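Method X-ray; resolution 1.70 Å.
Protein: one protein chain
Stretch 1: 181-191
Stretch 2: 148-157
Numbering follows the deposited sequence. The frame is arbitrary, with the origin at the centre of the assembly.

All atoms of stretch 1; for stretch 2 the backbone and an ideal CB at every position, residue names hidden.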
# COMPACT_ATOMS: atom_id res chain seq x y z
N GLN A 181 -0.98 -15.97 4.38
CA GLN A 181 -1.89 -14.86 4.70
C GLN A 181 -2.25 -14.02 3.50
O GLN A 181 -3.43 -13.70 3.30
CB GLN A 181 -1.25 -14.00 5.77
CG GLN A 181 -2.19 -12.82 6.26
CD GLN A 181 -1.80 -12.35 7.62
OE1 GLN A 181 -2.02 -13.06 8.60
NE2 GLN A 181 -1.29 -11.11 7.71
N LEU A 182 -1.26 -13.67 2.67
CA LEU A 182 -1.54 -12.84 1.49
C LEU A 182 -2.44 -13.57 0.46
O LEU A 182 -3.31 -12.93 -0.18
CB LEU A 182 -0.24 -12.39 0.81
CG LEU A 182 0.35 -11.20 1.58
CD1 LEU A 182 1.78 -10.98 1.13
CD2 LEU A 182 -0.48 -9.87 1.46
N VAL A 183 -2.26 -14.89 0.34
CA VAL A 183 -3.13 -15.69 -0.52
C VAL A 183 -4.57 -15.69 0.01
O VAL A 183 -5.52 -15.40 -0.75
CB VAL A 183 -2.60 -17.14 -0.70
CG1 VAL A 183 -3.59 -17.97 -1.57
CG2 VAL A 183 -1.22 -17.06 -1.34
N HIS A 184 -4.74 -15.97 1.31
CA HIS A 184 -6.06 -15.88 1.91
C HIS A 184 -6.65 -14.47 1.81
O HIS A 184 -7.84 -14.33 1.54
CB HIS A 184 -5.99 -16.27 3.36
CG HIS A 184 -5.74 -17.73 3.57
ND1 HIS A 184 -6.32 -18.71 2.78
CD2 HIS A 184 -5.03 -18.38 4.52
CE1 HIS A 184 -5.97 -19.90 3.24
NE2 HIS A 184 -5.17 -19.73 4.28
N ASP A 185 -5.82 -13.45 2.02
CA ASP A 185 -6.26 -12.04 1.90
C ASP A 185 -6.85 -11.77 0.52
O ASP A 185 -7.84 -11.09 0.42
CB ASP A 185 -5.10 -11.09 2.11
CG ASP A 185 -4.64 -11.02 3.57
OD1 ASP A 185 -5.42 -11.43 4.46
OD2 ASP A 185 -3.50 -10.51 3.82
N PHE A 186 -6.24 -12.32 -0.52
CA PHE A 186 -6.72 -12.09 -1.88
C PHE A 186 -8.15 -12.66 -1.99
O PHE A 186 -9.05 -11.99 -2.47
CB PHE A 186 -5.76 -12.76 -2.90
CG PHE A 186 -6.03 -12.35 -4.36
CD1 PHE A 186 -5.21 -11.44 -5.00
CD2 PHE A 186 -7.08 -12.95 -5.06
CE1 PHE A 186 -5.47 -11.02 -6.34
CE2 PHE A 186 -7.36 -12.58 -6.40
CZ PHE A 186 -6.54 -11.61 -7.04
N ALA A 187 -8.34 -13.92 -1.59
CA ALA A 187 -9.69 -14.55 -1.62
C ALA A 187 -10.69 -13.70 -0.83
O ALA A 187 -11.83 -13.42 -1.28
CB ALA A 187 -9.60 -15.97 -1.04
N ALA A 188 -10.27 -13.28 0.36
CA ALA A 188 -11.18 -12.54 1.23
C ALA A 188 -11.57 -11.17 0.68
O ALA A 188 -12.75 -10.81 0.73
CB ALA A 188 -10.62 -12.45 2.66
N LEU A 189 -10.60 -10.43 0.15
CA LEU A 189 -10.88 -9.14 -0.51
C LEU A 189 -11.84 -9.32 -1.68
O LEU A 189 -12.78 -8.55 -1.83
CB LEU A 189 -9.61 -8.42 -0.96
CG LEU A 189 -8.70 -8.02 0.21
CD1 LEU A 189 -7.39 -7.46 -0.29
CD2 LEU A 189 -9.38 -7.03 1.19
N MSE A 190 -11.63 -10.36 -2.48
CA MSE A 190 -12.54 -10.62 -3.59
C MSE A 190 -13.92 -10.99 -3.07
O MSE A 190 -14.93 -10.53 -3.62
CB MSE A 190 -12.00 -11.74 -4.47
CG MSE A 190 -10.61 -11.43 -4.97
SE MSE A 190 -10.72 -10.67 -6.75
CE MSE A 190 -11.15 -12.50 -7.48
N ALA A 191 -13.99 -11.82 -2.04
CA ALA A 191 -15.29 -12.21 -1.48
C ALA A 191 -16.08 -11.02 -0.91
O ALA A 191 -17.31 -10.97 -1.03
CB ALA A 191 -15.13 -13.25 -0.43
N UNK A 148 -14.59 -2.96 -10.37
CA UNK A 148 -14.52 -3.55 -9.04
C UNK A 148 -13.35 -4.50 -8.98
O UNK A 148 -12.61 -4.52 -7.98
CB UNK A 148 -15.82 -4.27 -8.68
N UNK A 149 -13.16 -5.25 -10.06
CA UNK A 149 -12.05 -6.21 -10.13
C UNK A 149 -10.72 -5.48 -10.17
O UNK A 149 -9.76 -5.87 -9.48
CB UNK A 149 -12.19 -7.12 -11.36
N UNK A 150 -10.64 -4.43 -11.00
CA UNK A 150 -9.39 -3.67 -11.06
C UNK A 150 -9.03 -3.13 -9.68
O UNK A 150 -7.87 -3.20 -9.28
CB UNK A 150 -9.50 -2.52 -12.07
N UNK A 151 -10.01 -2.62 -8.95
CA UNK A 151 -9.70 -2.02 -7.64
C UNK A 151 -9.24 -3.10 -6.64
O UNK A 151 -8.24 -2.90 -5.92
CB UNK A 151 -10.92 -1.28 -7.09
N UNK A 152 -9.93 -4.23 -6.61
CA UNK A 152 -9.55 -5.32 -5.70
C UNK A 152 -8.12 -5.75 -6.01
O UNK A 152 -7.30 -5.90 -5.08
CB UNK A 152 -10.51 -6.51 -5.83
N UNK A 153 -7.82 -5.95 -7.29
CA UNK A 153 -6.48 -6.45 -7.65
C UNK A 153 -5.40 -5.42 -7.31
O UNK A 153 -4.41 -5.74 -6.65
CB UNK A 153 -6.42 -6.79 -9.14
N UNK A 154 -5.57 -4.17 -7.73
CA UNK A 154 -4.54 -3.18 -7.46
C UNK A 154 -4.41 -2.93 -5.95
O UNK A 154 -3.28 -2.71 -5.44
CB UNK A 154 -4.86 -1.87 -8.19
N UNK A 155 -5.52 -2.97 -5.23
CA UNK A 155 -5.45 -2.70 -3.78
C UNK A 155 -4.77 -3.90 -3.07
O UNK A 155 -4.03 -3.69 -2.08
CB UNK A 155 -6.85 -2.45 -3.21
N UNK A 156 -4.93 -5.10 -3.63
CA UNK A 156 -4.22 -6.28 -3.09
C UNK A 156 -2.71 -6.15 -3.32
O UNK A 156 -1.92 -6.47 -2.44
CB UNK A 156 -4.74 -7.56 -3.74
N UNK A 157 -2.33 -5.69 -4.51
CA UNK A 157 -0.90 -5.42 -4.81
C UNK A 157 -0.33 -4.44 -3.77
O UNK A 157 0.73 -4.67 -3.22
CB UNK A 157 -0.74 -4.85 -6.22

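Both stretches are helical, and they run nearly antiparallel, their N-to-C directions 151° apart and their axes approaching to 9.9 Å. Side chains on the facing side of stretch 2 must therefore fill the space between L182, F186, L189 and M190.

At position 148 the ideal CB is out of reach of stretch 1, so almost any helix-compatible residue would serve. It is R148, which is hydrogen-bonded elsewhere in the structure.

Position 149 points sideways, and nothing of stretch 1 lies within 5.5 Å of its CB. A long apolar chain could still reach the selenium of M190, whereas alanine would fall short. The residue is L149; its end comes nearer than its CB, and CD1 lies 3.8 Å from M190 SE.

Positions 150 and 151 are also out of reach, and stretch 1 places no demand on them. They hold E150 and L151.

Position 152 points toward stretch 1, its ideal CB 4.3 Å from M190 SE, and the CA atoms of 152 and M190 are just 6.4 Å apart. With so little room, a compact apolar residue such as alanine, valine or perhaps isoleucine would suit. V152 is found, and its CG1 meets both neighbours, 3.6 Å from M190 SE and 4.1 Å from L189 CB.

Position 153 points sideways, its ideal CB 5.2 Å from F186 CE1, so an apolar residue of modest size could extend the contact. V153 does so lightly: its CG2 is 4.3 Å from F186 CZ.

Position 154 is out of reach, so stretch 1 sets no preference; R154 reaches back along its own helix, its NE 3.1 Å from E150 OE2 in a salt bridge.

Position 155 points sideways without a close neighbour; a small residue is sufficient. It is S155, whose OG lies near carbonyls of its own helix.

Position 156 points toward stretch 1, its ideal CB 4.1 Å from F186 CD1 and 4.3 Å from L189 CD1. Leucine, methionine or an aromatic could lie here, but the carbonyl of L182 farther along favours a long side chain carrying a donor. The residue is W156. Its side chain sits among L182, D185, F186 and L189, and NE1 donates a hydrogen bond to L182 O at 2.9 Å, although that oxygen also accepts from F186 N within its helix. F186 turns its edge to the indole face, with CD1 3.5 Å from W156 CD2, while L189 CD1 packs at the indole edge, 4.0 Å from W156 CD1.

Position 157 points away, leaving its choice to other surroundings; it is I157.

Stretch 2 (148-157) RLELVVRSWI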
# COMPACT_ATOMS: atom_id res chain seq x y z
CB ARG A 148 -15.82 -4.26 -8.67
CG ARG A 148 -16.88 -3.25 -8.22
CD ARG A 148 -18.28 -3.85 -8.07
NE ARG A 148 -19.19 -2.78 -7.66
CZ ARG A 148 -19.68 -1.84 -8.48
NH1 ARG A 148 -19.36 -1.82 -9.78
NH2 ARG A 148 -20.50 -0.90 -7.99
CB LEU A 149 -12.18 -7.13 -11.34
CG LEU A 149 -11.04 -8.14 -11.46
CD1 LEU A 149 -10.90 -9.04 -10.19
CD2 LEU A 149 -11.25 -9.00 -12.71
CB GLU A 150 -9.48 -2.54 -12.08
CG GLU A 150 -8.23 -1.68 -12.05
CD GLU A 150 -8.13 -0.67 -13.16
OE1 GLU A 150 -9.07 -0.58 -13.99
OE2 GLU A 150 -7.10 0.02 -13.20
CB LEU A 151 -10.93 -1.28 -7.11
CG LEU A 151 -10.65 -0.47 -5.84
CD1 LEU A 151 -11.44 0.85 -5.76
CD2 LEU A 151 -10.96 -1.33 -4.64
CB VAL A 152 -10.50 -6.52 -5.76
CG1 VAL A 152 -9.90 -7.70 -4.98
CG2 VAL A 152 -11.85 -6.11 -5.19
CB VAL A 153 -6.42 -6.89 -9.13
CG1 VAL A 153 -4.96 -7.26 -9.53
CG2 VAL A 153 -7.40 -8.06 -9.39
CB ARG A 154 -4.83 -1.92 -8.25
CG ARG A 154 -4.80 -2.14 -9.77
CD ARG A 154 -4.49 -0.79 -10.43
NE ARG A 154 -4.48 -0.85 -11.90
CZ ARG A 154 -3.41 -1.11 -12.66
NH1 ARG A 154 -2.23 -1.42 -12.12
NH2 ARG A 154 -3.52 -1.06 -13.98
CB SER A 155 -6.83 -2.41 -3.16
OG SER A 155 -7.65 -3.55 -3.22
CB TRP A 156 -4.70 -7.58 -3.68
CG TRP A 156 -3.97 -8.75 -3.08
CD1 TRP A 156 -4.27 -9.44 -1.92
CD2 TRP A 156 -2.78 -9.34 -3.60
NE1 TRP A 156 -3.31 -10.46 -1.72
CE2 TRP A 156 -2.39 -10.39 -2.73
CE3 TRP A 156 -1.98 -9.06 -4.73
CZ2 TRP A 156 -1.26 -11.18 -2.97
CZ3 TRP A 156 -0.84 -9.88 -4.97
CH2 TRP A 156 -0.50 -10.90 -4.08
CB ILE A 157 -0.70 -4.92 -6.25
CG1 ILE A 157 -1.03 -6.06 -7.24
CG2 ILE A 157 0.76 -4.38 -6.45
CD1 ILE A 157 -1.26 -5.60 -8.70
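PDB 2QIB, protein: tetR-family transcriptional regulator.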